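Local structure of thymidylate synthase thyX (Helicobacter pylori, 3N3Y) at the interface of chains A and B. The protein catalyses the FAD-dependent formation of dTMP from dUMP, probably by reductive methylation with methylenetetrahydrofolate as methyl donor and NADPH as reductant. Coordinates in Å, arbitrary orientation; residue numbers count along the deposited sequence, not the author numbering. Chains: chain A/B, Thymidylate synthase thyX.

The interface of chains A and B. Residues chain A 88-92, 165-168; chain B 25, 28-29, 31, 33, 62.
The imidazole of A:His165 takes B:Thr28 CG2 on one face, offset toward the rim, while B:Phe33 CE2 comes up in plane at its edge, tip to tip with CE1 at 3.9 Å. That methyl CG2, anti to its backbone N, also points at the backbone carbonyl oxygens of A:Ser89 and A:His165, so it lies against both strands. B:Phe33 in turn has the hydroxyl OG1 of B:Thr28 at its own ring edge, and B:His62 has the backbone N of A:Ser89 in plane at its edge. This patch belongs to the two-fold dimer interface within the ThyX homotetramer: strands 87-90 and 163-171 of chain A lie against helix 19-30 of chain B.

The amide nitrogen NE2 of B:Gln31 works in two directions. It donates across the interface to ND1 of A:His165 at 3.2 Å, nearly straight (165° at H). The donor sits somewhat out of the imidazole plane, and ring and amide are turned 65° apart. NE2 also donates back to the carbonyl O of B:Thr28 at 2.9 Å. The chain is bent at chi2, so NE2 reaches both acceptors; the two bonds would hold the amide's rotation and suit an ND1 without its hydrogen. The extended A:Lys91 chain, CG anti to its backbone N, crosses B:Gln31 obliquely, CD lying 3.9 Å from the amide carbon CD.

At the other end, A:Ser89 turns OG beside its backbone N (chi1 -55°) to hydrogen-bond B:His62 NE2 at 2.8 Å; which atom donates is not settled. Its CB packs against B:Ala25 CB and the sulfur SG of B:Cys29, at 3.8 and 3.7 Å. Past the strand end, A:Ser92 N donates to a lone pair of B:Cys29 O at 2.9 Å, tying the last turn of the helix to a loop whose A:Ser92 binds dUMP; B:Cys29 itself belongs to an FAD site.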
# COMPACT_ATOMS: atom_id res chain seq x y z
N LEU A 88 12.17 4.01 1.73
CA LEU A 88 13.19 5.02 2.00
C LEU A 88 13.94 4.67 3.26
O LEU A 88 13.32 4.27 4.25
CB LEU A 88 12.55 6.38 2.24
CG LEU A 88 11.69 6.99 1.16
CD1 LEU A 88 10.31 6.35 1.18
CD2 LEU A 88 11.60 8.48 1.37
N SER A 89 15.26 4.85 3.24
CA SER A 89 16.05 4.92 4.47
C SER A 89 16.86 6.22 4.44
O SER A 89 17.71 6.42 3.58
CB SER A 89 16.98 3.71 4.63
OG SER A 89 16.26 2.48 4.56
N VAL A 90 16.57 7.09 5.39
CA VAL A 90 17.02 8.46 5.35
C VAL A 90 17.92 8.80 6.51
O VAL A 90 17.59 8.49 7.66
CB VAL A 90 15.80 9.42 5.37
CG1 VAL A 90 16.25 10.87 5.23
CG2 VAL A 90 14.83 9.06 4.25
N LYS A 91 19.05 9.42 6.20
CA LYS A 91 19.92 10.06 7.19
C LYS A 91 19.09 10.85 8.20
O LYS A 91 18.36 11.77 7.83
CB LYS A 91 20.89 11.03 6.48
CG LYS A 91 21.76 11.85 7.43
CD LYS A 91 22.77 12.75 6.71
CE LYS A 91 23.35 13.78 7.70
NZ LYS A 91 24.15 14.83 7.01
N SER A 92 19.23 10.50 9.47
CA SER A 92 18.41 11.09 10.52
C SER A 92 19.09 12.28 11.17
O SER A 92 20.19 12.17 11.72
CB SER A 92 18.10 10.03 11.58
OG SER A 92 17.42 10.58 12.68
N HIS A 165 20.48 12.65 2.86
CA HIS A 165 21.06 11.54 2.11
C HIS A 165 20.14 10.34 2.35
O HIS A 165 19.67 10.12 3.48
CB HIS A 165 22.47 11.29 2.64
CG HIS A 165 23.18 10.11 2.03
ND1 HIS A 165 24.17 9.43 2.71
CD2 HIS A 165 23.07 9.52 0.82
CE1 HIS A 165 24.63 8.45 1.94
NE2 HIS A 165 23.98 8.49 0.79
N LEU A 166 19.84 9.58 1.30
CA LEU A 166 18.97 8.44 1.48
C LEU A 166 19.18 7.31 0.49
O LEU A 166 19.69 7.51 -0.61
CB LEU A 166 17.50 8.87 1.41
CG LEU A 166 17.08 9.55 0.10
CD1 LEU A 166 15.63 9.29 -0.19
CD2 LEU A 166 17.37 11.05 0.16
N ALA A 167 18.80 6.11 0.91
CA ALA A 167 18.56 5.01 0.01
C ALA A 167 17.07 5.03 -0.33
O ALA A 167 16.20 5.14 0.55
CB ALA A 167 18.97 3.69 0.64
N TYR A 168 16.78 4.94 -1.62
CA TYR A 168 15.41 4.99 -2.10
C TYR A 168 15.18 3.79 -3.01
O TYR A 168 15.89 3.63 -4.00
CB TYR A 168 15.22 6.30 -2.89
CG TYR A 168 13.79 6.61 -3.27
CD1 TYR A 168 12.83 6.88 -2.29
CD2 TYR A 168 13.40 6.68 -4.61
CE1 TYR A 168 11.53 7.19 -2.64
CE2 TYR A 168 12.10 7.00 -4.96
CZ TYR A 168 11.17 7.24 -3.96
OH TYR A 168 9.88 7.55 -4.28
N ALA B 25 21.63 0.71 3.22
CA ALA B 25 20.50 1.52 3.65
C ALA B 25 20.58 1.78 5.15
O ALA B 25 20.55 2.93 5.58
CB ALA B 25 19.18 0.85 3.28
N THR B 28 23.12 4.29 6.09
CA THR B 28 22.71 5.63 5.67
C THR B 28 21.99 6.44 6.76
O THR B 28 22.22 7.63 6.91
CB THR B 28 21.80 5.56 4.45
OG1 THR B 28 22.57 5.17 3.32
CG2 THR B 28 21.18 6.92 4.17
N CYS B 29 21.10 5.78 7.51
CA CYS B 29 20.31 6.45 8.54
C CYS B 29 21.21 7.08 9.60
O CYS B 29 21.03 8.25 9.95
CB CYS B 29 19.31 5.48 9.21
SG CYS B 29 18.20 4.60 8.05
N GLN B 31 24.60 7.24 9.38
CA GLN B 31 25.86 7.62 8.75
C GLN B 31 27.04 6.85 9.34
O GLN B 31 28.06 7.43 9.69
CB GLN B 31 26.08 9.12 8.90
CG GLN B 31 25.08 9.94 8.11
CD GLN B 31 25.30 9.80 6.62
OE1 GLN B 31 26.39 10.09 6.13
NE2 GLN B 31 24.27 9.36 5.90
N PHE B 33 29.13 4.52 8.03
CA PHE B 33 29.93 3.87 6.98
C PHE B 33 31.38 3.57 7.39
O PHE B 33 31.97 2.60 6.91
CB PHE B 33 29.91 4.71 5.69
CG PHE B 33 28.53 4.96 5.14
CD1 PHE B 33 27.71 3.91 4.78
CD2 PHE B 33 28.07 6.27 4.97
CE1 PHE B 33 26.44 4.14 4.26
CE2 PHE B 33 26.81 6.51 4.45
CZ PHE B 33 25.99 5.45 4.10
N HIS B 62 14.12 -2.90 1.12
CA HIS B 62 15.03 -2.69 -0.00
C HIS B 62 15.41 -4.01 -0.70
O HIS B 62 15.70 -4.03 -1.90
CB HIS B 62 16.28 -1.91 0.44
CG HIS B 62 15.99 -0.53 0.95
ND1 HIS B 62 15.67 0.52 0.12
CD2 HIS B 62 15.96 -0.04 2.21
CE1 HIS B 62 15.45 1.60 0.85
NE2 HIS B 62 15.63 1.29 2.12